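Local coordinates for protein peptide amidase (Stenotrophomonas maltophilia, PDB 1M22) that probably hydrolyses amide bonds, such as those of amidated peptides, as a member of the amidase signature family, at residues A[94-99]-A[213-218]; A[154-159]-A[172-177]; A[202-207]-A[236-241]; A[298-301]-A[306-309]; A[322-327]-A[386-391]. All blocks are in the same frame, centred on the assembly; numbering follows the deposited sequence.

Contact 1 of 5, residues A[94-99]-A[213-218]; sequences MATSAG and GIIPIS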
# COMPACT_ATOMS: atom_id res chain seq x y z
N MET A 94 -14.28 -13.73 -5.52
CA MET A 94 -14.74 -12.85 -4.45
C MET A 94 -15.34 -11.57 -5.00
O MET A 94 -15.19 -11.26 -6.18
CB MET A 94 -13.57 -12.50 -3.53
CG MET A 94 -12.85 -13.71 -2.96
SD MET A 94 -11.13 -13.36 -2.59
CE MET A 94 -10.37 -13.77 -4.16
N ALA A 95 -16.02 -10.83 -4.14
CA ALA A 95 -16.59 -9.57 -4.56
C ALA A 95 -15.48 -8.54 -4.44
O ALA A 95 -14.46 -8.79 -3.80
CB ALA A 95 -17.76 -9.18 -3.66
N THR A 96 -15.66 -7.40 -5.10
CA THR A 96 -14.71 -6.30 -5.02
C THR A 96 -15.64 -5.14 -4.70
O THR A 96 -16.27 -4.57 -5.59
CB THR A 96 -13.97 -6.07 -6.35
OG1 THR A 96 -13.17 -7.23 -6.65
CG2 THR A 96 -13.05 -4.86 -6.25
N SER A 97 -15.72 -4.80 -3.42
CA SER A 97 -16.66 -3.78 -2.96
C SER A 97 -16.14 -2.41 -2.58
O SER A 97 -16.95 -1.49 -2.40
CB SER A 97 -17.41 -4.32 -1.74
OG SER A 97 -16.55 -4.41 -0.61
N ALA A 98 -14.83 -2.25 -2.45
CA ALA A 98 -14.25 -0.99 -2.02
C ALA A 98 -14.81 -0.69 -0.62
O ALA A 98 -14.77 0.44 -0.15
CB ALA A 98 -14.62 0.14 -2.98
N GLY A 99 -15.33 -1.73 0.04
CA GLY A 99 -15.89 -1.59 1.37
C GLY A 99 -17.35 -1.15 1.41
O GLY A 99 -17.95 -1.07 2.49
N GLY A 213 -8.31 -3.04 -13.49
CA GLY A 213 -9.02 -3.91 -12.57
C GLY A 213 -9.04 -3.42 -11.14
O GLY A 213 -9.33 -4.20 -10.23
N ILE A 214 -8.72 -2.15 -10.92
CA ILE A 214 -8.73 -1.58 -9.58
C ILE A 214 -9.72 -0.42 -9.51
O ILE A 214 -9.69 0.46 -10.38
CB ILE A 214 -7.33 -1.05 -9.17
CG1 ILE A 214 -6.29 -2.17 -9.28
CG2 ILE A 214 -7.38 -0.50 -7.75
CD1 ILE A 214 -4.87 -1.73 -8.94
N ILE A 215 -10.60 -0.42 -8.51
CA ILE A 215 -11.55 0.68 -8.34
C ILE A 215 -10.63 1.87 -8.11
O ILE A 215 -9.84 1.89 -7.16
CB ILE A 215 -12.47 0.44 -7.13
CG1 ILE A 215 -13.33 -0.80 -7.40
CG2 ILE A 215 -13.36 1.66 -6.89
CD1 ILE A 215 -14.29 -1.15 -6.28
N PRO A 216 -10.73 2.88 -8.97
CA PRO A 216 -9.87 4.06 -8.86
C PRO A 216 -10.28 5.29 -8.08
O PRO A 216 -11.37 5.39 -7.52
CB PRO A 216 -9.67 4.42 -10.32
CG PRO A 216 -11.10 4.28 -10.83
CD PRO A 216 -11.56 2.96 -10.18
N ILE A 217 -9.33 6.21 -8.05
CA ILE A 217 -9.53 7.54 -7.52
C ILE A 217 -8.89 8.42 -8.59
O ILE A 217 -9.58 9.14 -9.30
CB ILE A 217 -8.82 7.84 -6.18
CG1 ILE A 217 -9.48 7.07 -5.03
CG2 ILE A 217 -8.94 9.35 -5.88
CD1 ILE A 217 -8.86 7.33 -3.67
N SER A 218 -7.57 8.28 -8.77
CA SER A 218 -6.83 9.10 -9.73
C SER A 218 -5.89 8.35 -10.69
O SER A 218 -4.98 7.65 -10.25
CB SER A 218 -6.01 10.12 -8.94
OG SER A 218 -5.02 10.75 -9.72
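Ala98 and Ile215 mark the closest approach of the two backbones, with their CA atoms 7.1 Å apart. Neither segment forms a regular helix or strand. The chain runs extended through Thr96, then turns sharply at Ala98, whose phi is positive (61°), while Ile215 sits in an extended loop. This turn aims the Ala98 methyl at the isoleucine, and no hydrogen bond links the two segments. Ile215 makes the contact with the far end of its longer branch. Because chi2 is fully extended (-180°), CD1 stands well clear of its own main chain and meets Ala98 CB at 3.6 Å. The same methyl rests against Thr96 CG2 at 3.9 Å, so one carbon touches two residues of segment 94-99. Thr96 and Ile215 pass alongside one another, their side chains running in opposite directions. In Thr96, CG2 lies anti to the backbone N, which turns the methyl to the isoleucine and leaves OG1 to make a weak bond to Ile89 O. The contact joins two long loops of the amidase signature fold next to the active site: the Ala98 side chain is about 8 Å from that of Lys86 and about 9 Å from that of Ser165, both catalytic. Trp133 touches Ala98 as well as Ile215, and Tyr337 of helix 319-340 also packs on Ile215. Ser97 CB points away from the isoleucine, and its OG is hydrogen-bonded to Asp87 and Arg148. Thr96 O is buried here, and no partner for it is found in the model.

Contact 2 of 5, residues A[154-159]-A[172-177]; sequences NPYRIS and AVAANL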
# COMPACT_ATOMS: atom_id res chain seq x y z
N ASN A 154 -5.77 -1.50 14.83
CA ASN A 154 -4.31 -1.61 14.87
C ASN A 154 -3.97 -2.74 15.84
O ASN A 154 -4.38 -2.72 17.01
CB ASN A 154 -3.71 -0.30 15.37
CG ASN A 154 -2.21 -0.25 15.21
OD1 ASN A 154 -1.50 -1.17 15.62
ND2 ASN A 154 -1.72 0.84 14.61
N PRO A 155 -3.21 -3.75 15.38
CA PRO A 155 -2.87 -4.87 16.27
C PRO A 155 -1.95 -4.54 17.44
O PRO A 155 -1.86 -5.31 18.39
CB PRO A 155 -2.27 -5.89 15.31
CG PRO A 155 -1.60 -5.02 14.28
CD PRO A 155 -2.61 -3.91 14.05
N TYR A 156 -1.26 -3.40 17.37
CA TYR A 156 -0.36 -3.01 18.45
C TYR A 156 -1.12 -2.45 19.64
O TYR A 156 -0.62 -2.45 20.76
CB TYR A 156 0.69 -2.01 17.94
CG TYR A 156 1.69 -2.64 17.01
CD1 TYR A 156 1.40 -2.84 15.66
CD2 TYR A 156 2.91 -3.13 17.50
CE1 TYR A 156 2.29 -3.51 14.82
CE2 TYR A 156 3.80 -3.80 16.67
CZ TYR A 156 3.49 -3.99 15.33
OH TYR A 156 4.36 -4.67 14.51
N ARG A 157 -2.34 -1.98 19.39
CA ARG A 157 -3.22 -1.44 20.42
C ARG A 157 -4.56 -1.35 19.71
O ARG A 157 -4.81 -0.40 18.96
CB ARG A 157 -2.73 -0.07 20.86
CG ARG A 157 -3.40 0.49 22.08
CD ARG A 157 -2.61 1.71 22.51
NE ARG A 157 -1.76 1.37 23.61
CZ ARG A 157 -0.45 1.33 23.80
NH1 ARG A 157 0.51 1.63 22.94
NH2 ARG A 157 -0.13 0.92 25.01
N ILE A 158 -5.43 -2.33 19.94
CA ILE A 158 -6.70 -2.42 19.23
C ILE A 158 -7.69 -1.27 19.36
O ILE A 158 -8.66 -1.21 18.61
CB ILE A 158 -7.41 -3.77 19.54
CG1 ILE A 158 -7.69 -3.91 21.04
CG2 ILE A 158 -6.54 -4.92 19.05
CD1 ILE A 158 -8.90 -3.12 21.52
N SER A 159 -7.44 -0.36 20.28
CA SER A 159 -8.29 0.81 20.45
C SER A 159 -7.83 1.90 19.49
O SER A 159 -8.53 2.90 19.28
CB SER A 159 -8.16 1.34 21.87
OG SER A 159 -6.79 1.61 22.15
N ALA A 172 -3.02 -7.03 8.38
CA ALA A 172 -2.87 -8.45 8.12
C ALA A 172 -1.40 -8.87 8.07
O ALA A 172 -1.02 -9.90 8.63
CB ALA A 172 -3.55 -8.82 6.81
N VAL A 173 -0.57 -8.08 7.41
CA VAL A 173 0.85 -8.41 7.33
C VAL A 173 1.51 -8.29 8.71
O VAL A 173 2.31 -9.14 9.10
CB VAL A 173 1.56 -7.49 6.31
CG1 VAL A 173 3.07 -7.69 6.39
CG2 VAL A 173 1.06 -7.82 4.91
N ALA A 174 1.16 -7.25 9.45
CA ALA A 174 1.74 -7.04 10.78
C ALA A 174 1.35 -8.14 11.76
O ALA A 174 2.13 -8.48 12.65
CB ALA A 174 1.30 -5.69 11.33
N ALA A 175 0.14 -8.67 11.60
CA ALA A 175 -0.39 -9.71 12.47
C ALA A 175 -0.14 -11.12 11.95
O ALA A 175 -0.65 -12.09 12.50
CB ALA A 175 -1.89 -9.50 12.68
N ASN A 176 0.66 -11.23 10.90
CA ASN A 176 0.98 -12.52 10.30
C ASN A 176 -0.26 -13.33 9.88
O ASN A 176 -0.34 -14.54 10.11
CB ASN A 176 1.86 -13.35 11.25
CG ASN A 176 3.29 -12.82 11.33
OD1 ASN A 176 3.65 -12.10 12.26
ND2 ASN A 176 4.10 -13.17 10.34
N LEU A 177 -1.21 -12.65 9.24
CA LEU A 177 -2.42 -13.29 8.75
C LEU A 177 -2.21 -13.78 7.32
O LEU A 177 -3.07 -14.45 6.75
CB LEU A 177 -3.60 -12.31 8.78
CG LEU A 177 -3.97 -11.71 10.13
CD1 LEU A 177 -5.25 -10.90 9.98
CD2 LEU A 177 -4.16 -12.80 11.18
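Pro155 and Tyr156 close on Ala174 from a tight turn, and this is where the packing is densest: Pro155 CG and Tyr156 CE1 each lie 4.2 Å from Ala174 CB. The methyl approaches the tyrosine ring obliquely. Beyond it the fit slackens, since Pro155 CB comes only within 4.5 Å of Ala175 CB. A turn on one side meets a helix end on the other. Segment 154-159 starts with a type I beta turn, Arg157 N bonding to Asn154 O, reinforced by an Asx turn in which Tyr156 N donates to Asn154 OD1 (2.8 Å, 157°), lying in the plane of the amide carbonyl. Segment 172-177 carries the end of helix 167-174, closed by a Schellman motif: Leu177 N bonds to Ala172 O at 2.8 Å and Asn176 N to Val173 O at 3.2 Å, with Asn176 at positive phi as the C-prime residue. The proline thus packs where the helix ends. Toward solvent the character changes. Tyr156 is partly exposed, and its OH reaches past the alanine to bond with Arg488 O. Arg157, the last residue of the turn, is exposed and takes no part in the packing; its NH1 bonds instead to Asp455 O.

Contact 3 of 5, residues A[202-207]-A[236-241]; sequences LKPTVG and AVLTAI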
# COMPACT_ATOMS: atom_id res chain seq x y z
N LEU A 202 5.62 -0.20 -0.03
CA LEU A 202 6.29 0.39 -1.18
C LEU A 202 5.27 0.86 -2.22
O LEU A 202 4.47 0.06 -2.71
CB LEU A 202 7.23 -0.64 -1.81
CG LEU A 202 8.25 -0.20 -2.86
CD1 LEU A 202 9.26 -1.32 -3.05
CD2 LEU A 202 7.57 0.15 -4.17
N LYS A 203 5.28 2.17 -2.50
CA LYS A 203 4.40 2.76 -3.51
C LYS A 203 5.30 3.03 -4.71
O LYS A 203 6.13 3.94 -4.68
CB LYS A 203 3.80 4.09 -3.05
CG LYS A 203 2.85 4.69 -4.08
CD LYS A 203 2.68 6.19 -3.95
CE LYS A 203 3.87 6.96 -4.50
NZ LYS A 203 3.95 6.90 -6.00
N PRO A 204 5.14 2.26 -5.78
CA PRO A 204 6.02 2.51 -6.93
C PRO A 204 5.68 3.72 -7.78
O PRO A 204 4.71 4.44 -7.53
CB PRO A 204 5.91 1.21 -7.72
CG PRO A 204 4.51 0.78 -7.47
CD PRO A 204 4.29 1.08 -5.99
N THR A 205 6.53 3.94 -8.78
CA THR A 205 6.34 5.01 -9.75
C THR A 205 5.02 4.68 -10.46
O THR A 205 4.75 3.50 -10.73
CB THR A 205 7.46 4.98 -10.81
OG1 THR A 205 8.73 5.13 -10.17
CG2 THR A 205 7.27 6.10 -11.83
N VAL A 206 4.22 5.69 -10.74
CA VAL A 206 2.96 5.45 -11.44
C VAL A 206 3.31 4.95 -12.84
O VAL A 206 3.98 5.64 -13.61
CB VAL A 206 2.12 6.74 -11.53
CG1 VAL A 206 0.93 6.52 -12.46
CG2 VAL A 206 1.63 7.12 -10.13
N GLY A 207 2.86 3.75 -13.16
CA GLY A 207 3.15 3.17 -14.45
C GLY A 207 3.96 1.89 -14.36
O GLY A 207 4.04 1.14 -15.33
N ALA A 236 10.14 -9.13 -3.65
CA ALA A 236 9.67 -10.33 -4.33
C ALA A 236 8.30 -10.07 -4.95
O ALA A 236 8.03 -10.45 -6.09
CB ALA A 236 9.59 -11.50 -3.35
N VAL A 237 7.43 -9.40 -4.20
CA VAL A 237 6.10 -9.09 -4.71
C VAL A 237 6.17 -8.12 -5.89
O VAL A 237 5.49 -8.31 -6.90
CB VAL A 237 5.20 -8.51 -3.60
CG1 VAL A 237 3.88 -8.06 -4.19
CG2 VAL A 237 4.95 -9.57 -2.54
N LEU A 238 7.00 -7.08 -5.77
CA LEU A 238 7.12 -6.10 -6.84
C LEU A 238 7.59 -6.78 -8.13
O LEU A 238 7.12 -6.46 -9.22
CB LEU A 238 8.10 -4.99 -6.46
CG LEU A 238 8.11 -3.77 -7.40
CD1 LEU A 238 6.77 -3.06 -7.31
CD2 LEU A 238 9.23 -2.82 -7.02
N THR A 239 8.51 -7.72 -8.00
CA THR A 239 9.04 -8.44 -9.15
C THR A 239 7.91 -9.16 -9.91
O THR A 239 7.92 -9.22 -11.14
CB THR A 239 10.09 -9.48 -8.71
OG1 THR A 239 11.20 -8.81 -8.10
CG2 THR A 239 10.59 -10.29 -9.90
N ALA A 240 6.94 -9.68 -9.17
CA ALA A 240 5.83 -10.39 -9.79
C ALA A 240 4.74 -9.51 -10.39
O ALA A 240 4.15 -9.86 -11.41
CB ALA A 240 5.22 -11.36 -8.77
N ILE A 241 4.46 -8.36 -9.77
CA ILE A 241 3.38 -7.51 -10.27
C ILE A 241 3.77 -6.44 -11.28
O ILE A 241 2.91 -5.93 -11.99
CB ILE A 241 2.61 -6.83 -9.10
CG1 ILE A 241 3.51 -5.88 -8.32
CG2 ILE A 241 2.03 -7.91 -8.18
CD1 ILE A 241 2.78 -5.13 -7.20
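Leu238 lies against both Leu202 and Pro204, and with 57 Å² of its surface buried it carries the helix side of this contact. Each of its terminal methyls has a different partner. CD2 meets Leu202 CD1 at 4.2 Å, while CD1 faces Pro204 CB at 4.4 Å, so the fork of the leucine spans both residues. Between the two leucines, then, one methyl of each does the touching. In Leu202, CG is anti to the backbone N (chi1 -168°) and CD1 is anti to CA, giving an extended side chain; Leu238 likewise has CG anti to its backbone N (chi1 -169°), with CD2 as the extended branch. The nearest CA atoms, those of Leu202 and Leu238, are 8.7 Å apart, and side chains alone make the contact, with no hydrogen bond between the segments. Here helix 231-241 packs on the central sheet, in the layered arrangement of the amidase fold, where helices cover both faces of a mixed sheet. Strand 200-203 runs between strands 223-228 and 446-454, and Leu202 also touches Pro226 and Leu447 on them. Val237, next to Leu238 in the helix, extends the same packing to Pro226, Val180 and Ile182. Residue alternation sorts the two faces: Leu202 and Pro204 point toward the helix, whereas Lys203 between them points away. The amine of that lysine folds back on its own segment, NZ donating to Pro204 O at 3.0 Å from 39° out of the carbonyl plane, and has a second acceptor in Tyr444 O.

Contact 4 of 5, residues A[298-301]-A[306-309]; sequences TELR and VVVP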
# COMPACT_ATOMS: atom_id res chain seq x y z
N THR A 298 22.21 8.20 11.97
CA THR A 298 23.50 7.63 12.34
C THR A 298 23.70 6.27 11.67
O THR A 298 24.79 5.99 11.17
CB THR A 298 23.61 7.47 13.87
OG1 THR A 298 23.60 8.77 14.48
CG2 THR A 298 24.91 6.76 14.25
N GLU A 299 22.67 5.44 11.66
CA GLU A 299 22.77 4.13 11.03
C GLU A 299 23.06 4.28 9.54
O GLU A 299 23.87 3.55 8.98
CB GLU A 299 21.49 3.31 11.23
CG GLU A 299 21.18 2.91 12.68
CD GLU A 299 22.20 1.97 13.30
OE1 GLU A 299 22.83 1.18 12.56
OE2 GLU A 299 22.37 2.00 14.53
N LEU A 300 22.39 5.23 8.89
CA LEU A 300 22.60 5.47 7.47
C LEU A 300 24.04 5.88 7.20
O LEU A 300 24.67 5.40 6.26
CB LEU A 300 21.64 6.56 6.96
CG LEU A 300 20.15 6.20 6.96
CD1 LEU A 300 19.32 7.44 6.63
CD2 LEU A 300 19.89 5.10 5.94
N ARG A 301 24.57 6.77 8.04
CA ARG A 301 25.95 7.23 7.89
C ARG A 301 26.95 6.10 8.13
O ARG A 301 27.91 5.95 7.37
CB ARG A 301 26.24 8.38 8.86
CG ARG A 301 25.53 9.67 8.49
CD ARG A 301 25.88 10.80 9.44
NE ARG A 301 25.27 12.06 9.03
CZ ARG A 301 24.36 12.73 9.74
NH1 ARG A 301 23.94 12.25 10.91
NH2 ARG A 301 23.85 13.86 9.28
N VAL A 306 26.13 9.50 2.94
CA VAL A 306 26.30 10.86 3.40
C VAL A 306 24.87 11.32 3.63
O VAL A 306 24.01 11.12 2.77
CB VAL A 306 26.96 11.75 2.33
CG1 VAL A 306 26.94 13.20 2.79
CG2 VAL A 306 28.40 11.30 2.09
N VAL A 307 24.60 11.91 4.79
CA VAL A 307 23.27 12.39 5.11
C VAL A 307 23.34 13.88 5.42
O VAL A 307 24.06 14.30 6.32
CB VAL A 307 22.67 11.65 6.33
CG1 VAL A 307 21.28 12.20 6.65
CG2 VAL A 307 22.61 10.16 6.06
N VAL A 308 22.60 14.67 4.65
CA VAL A 308 22.60 16.11 4.86
C VAL A 308 21.18 16.63 5.01
O VAL A 308 20.25 16.15 4.37
CB VAL A 308 23.27 16.85 3.69
CG1 VAL A 308 24.74 16.45 3.60
CG2 VAL A 308 22.55 16.54 2.39
N PRO A 309 20.99 17.63 5.89
CA PRO A 309 19.66 18.20 6.11
C PRO A 309 19.26 19.07 4.92
O PRO A 309 20.05 19.90 4.46
CB PRO A 309 19.85 19.02 7.38
CG PRO A 309 21.26 19.50 7.25
CD PRO A 309 21.99 18.26 6.77
O HOH W 1 26.85 12.46 6.58
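Arg301 reaches Val307 through two features of its torsions: CG sits beside the backbone N and anti to the carbonyl carbon (chi1 -70°), and the chain is then extended from CG to NE. The arginine side chain crosses that of Val307 at about a right angle. Val307 CB lies over one face of the guanidinium, 3.8 Å from NE. In the valine, CG1 is anti to the backbone N and CG2 lies beside that N, where CG2 packs at 3.8 Å against both Arg301 CG and Leu300 CB. Leu300 continues inward to Ile276 and Tyr480. The main chain of Val307 is gripped as well. Arg301 NH2 donates to Val307 O (3.0 Å, N-H...O 152°), the donor standing 45° above the carbonyl plane. A water in the plane of the guanidinium, at its edge, accepts from Arg301 NE and from Val307 N, each at 2.9 Å. The two segments belong to a beta-alpha-beta unit in which helix 289-302 links the parallel neighbours 275-279 and 306-310. Strand 306-310 is outermost within the chain: Val306 and Val308 make the backbone bonds to strand 275-279, while Val307 turns its N and O to the outer side. The arginine and its water therefore supply partners for peptide groups that a further strand would otherwise engage, binding the sheet edge to the end of the helix that precedes it.

Contact 5 of 5, residues A[322-327]-A[386-391]; sequences ERTLLL and IRARSD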
# COMPACT_ATOMS: atom_id res chain seq x y z
N GLU A 322 -3.98 19.40 -6.24
CA GLU A 322 -4.21 17.97 -6.04
C GLU A 322 -5.68 17.70 -5.73
O GLU A 322 -6.28 16.78 -6.29
CB GLU A 322 -3.34 17.43 -4.91
CG GLU A 322 -3.60 15.96 -4.60
CD GLU A 322 -2.81 15.44 -3.42
OE1 GLU A 322 -2.28 16.27 -2.64
OE2 GLU A 322 -2.74 14.21 -3.27
N ARG A 323 -6.26 18.50 -4.85
CA ARG A 323 -7.67 18.34 -4.48
C ARG A 323 -8.51 18.39 -5.75
O ARG A 323 -9.39 17.56 -5.96
CB ARG A 323 -8.08 19.47 -3.53
CG ARG A 323 -9.52 19.43 -3.04
CD ARG A 323 -9.76 20.57 -2.06
NE ARG A 323 -11.06 20.48 -1.39
CZ ARG A 323 -12.23 20.65 -1.99
NH1 ARG A 323 -12.29 20.92 -3.29
NH2 ARG A 323 -13.36 20.56 -1.29
N THR A 324 -8.22 19.38 -6.60
CA THR A 324 -8.95 19.55 -7.84
C THR A 324 -8.81 18.36 -8.79
O THR A 324 -9.81 17.83 -9.28
CB THR A 324 -8.49 20.82 -8.57
OG1 THR A 324 -8.80 21.97 -7.77
CG2 THR A 324 -9.18 20.95 -9.92
N LEU A 325 -7.58 17.94 -9.06
CA LEU A 325 -7.39 16.83 -9.99
C LEU A 325 -8.02 15.53 -9.50
O LEU A 325 -8.55 14.76 -10.30
CB LEU A 325 -5.90 16.65 -10.32
CG LEU A 325 -4.96 15.98 -9.32
CD1 LEU A 325 -5.00 14.47 -9.51
CD2 LEU A 325 -3.55 16.49 -9.54
N LEU A 326 -7.99 15.29 -8.19
CA LEU A 326 -8.58 14.07 -7.65
C LEU A 326 -10.09 14.03 -7.85
O LEU A 326 -10.64 12.99 -8.20
CB LEU A 326 -8.26 13.94 -6.15
CG LEU A 326 -6.79 13.72 -5.78
CD1 LEU A 326 -6.66 13.58 -4.27
CD2 LEU A 326 -6.25 12.48 -6.47
N LEU A 327 -10.76 15.16 -7.64
CA LEU A 327 -12.21 15.22 -7.82
C LEU A 327 -12.60 14.91 -9.26
O LEU A 327 -13.49 14.10 -9.51
CB LEU A 327 -12.74 16.60 -7.42
CG LEU A 327 -12.69 16.93 -5.92
CD1 LEU A 327 -12.95 18.41 -5.71
CD2 LEU A 327 -13.72 16.09 -5.18
N ILE A 386 -7.10 20.73 -16.24
CA ILE A 386 -5.85 20.56 -16.97
C ILE A 386 -4.72 21.32 -16.28
O ILE A 386 -3.62 20.78 -16.12
CB ILE A 386 -6.00 21.03 -18.43
CG1 ILE A 386 -7.02 20.15 -19.15
CG2 ILE A 386 -4.66 20.99 -19.15
CD1 ILE A 386 -7.27 20.52 -20.60
N ARG A 387 -4.99 22.55 -15.87
CA ARG A 387 -3.97 23.35 -15.19
C ARG A 387 -3.59 22.71 -13.86
O ARG A 387 -2.41 22.62 -13.53
CB ARG A 387 -4.48 24.77 -14.94
CG ARG A 387 -4.81 25.56 -16.20
CD ARG A 387 -4.89 27.06 -15.91
NE ARG A 387 -5.96 27.40 -14.97
CZ ARG A 387 -7.25 27.46 -15.30
NH1 ARG A 387 -7.64 27.21 -16.54
NH2 ARG A 387 -8.15 27.78 -14.37
N ALA A 388 -4.59 22.27 -13.10
CA ALA A 388 -4.35 21.65 -11.80
C ALA A 388 -3.49 20.40 -11.91
O ALA A 388 -2.54 20.22 -11.15
CB ALA A 388 -5.68 21.32 -11.14
N ARG A 389 -3.83 19.53 -12.86
CA ARG A 389 -3.08 18.29 -13.05
C ARG A 389 -1.62 18.61 -13.37
O ARG A 389 -0.70 18.01 -12.82
CB ARG A 389 -3.69 17.48 -14.20
CG ARG A 389 -3.01 16.13 -14.44
CD ARG A 389 -3.70 15.35 -15.54
NE ARG A 389 -3.66 16.06 -16.82
CZ ARG A 389 -4.33 15.68 -17.90
NH1 ARG A 389 -5.10 14.60 -17.87
NH2 ARG A 389 -4.23 16.38 -19.03
N SER A 390 -1.42 19.58 -14.26
CA SER A 390 -0.08 19.98 -14.65
C SER A 390 0.70 20.61 -13.50
O SER A 390 1.86 20.26 -13.26
CB SER A 390 -0.15 20.97 -15.82
OG SER A 390 1.15 21.39 -16.21
N ASP A 391 0.07 21.54 -12.79
CA ASP A 391 0.72 22.22 -11.67
C ASP A 391 1.13 21.27 -10.54
O ASP A 391 2.24 21.35 -10.03
CB ASP A 391 -0.18 23.32 -11.10
CG ASP A 391 -0.33 24.50 -12.04
OD1 ASP A 391 0.60 24.75 -12.84
OD2 ASP A 391 -1.37 25.19 -11.97
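A crossing of two long helices, 319-340 and 383-407, is built round Thr324 and Leu325 on one and Ala388 and Arg389 on the other. The short helical segments approach to 8.2 Å between axes, and their directions differ by 121° (signed crossing angle -121°), so they run steeply across each other, nearer antiparallel than parallel. The backbones are closest at Leu325 and Arg389, whose CA atoms are 5.5 Å apart; Ala388, alongside, puts just a methyl beside the crossing. On one flank, methyl meets methyl: Thr324 CG2 lies 3.7 Å from Ala388 CB, and Thr324 CB is nearly as near at 3.8 Å. Thr324 has CG2 anti to the backbone N, which presents the methyl to the alanine, while its OG1 bonds back to Glu320 O in its own helix. On the other flank Leu325 lays CD2 on the main chain of the facing helix, 4.0 Å from Arg389 CA and 4.2 Å from Ala388 O. It also touches Tyr385 and Ala392, and so lies over the helix surface formed by Tyr385, Ala388, Arg389 and Ala392. Its CG stands between the backbone N and the carbonyl carbon (chi1 76°), a rotamer uncommon in helices, and from there CD2 meets the facing backbone. Arg389 offers its backbone to the leucine while its long side chain leads off, bonding weakly to Tyr385 OH and passing about 4 Å from a bound HEPES buffer molecule. On the far side, Glu322 packs on helix 436-442 and bonds to Gln221.

In the fold
From the N terminus, contact 1 opens first, at 94-99, and closes only at 213-218, joining two loops beside the active site across 113 intervening residues. Contact 2 (154-159 with 172-177) lies wholly within that span and closes a short loop that includes the start of helix 167-174. Contact 3 opens at 202-207 before contact 1 has closed and ends at 236-241, so these two cross, and helix 231-241 is tied to the sheet. Contacts 4 and 5 follow in series: one fixes the sheet's outer strand to its preceding helix, the other crosses two outer helices. Contacts 1 and 5 touch directly, Ser218 CB lying 3.4 Å from Leu326 CD2, whereas contacts 1 and 4 have centres about 40 Å apart.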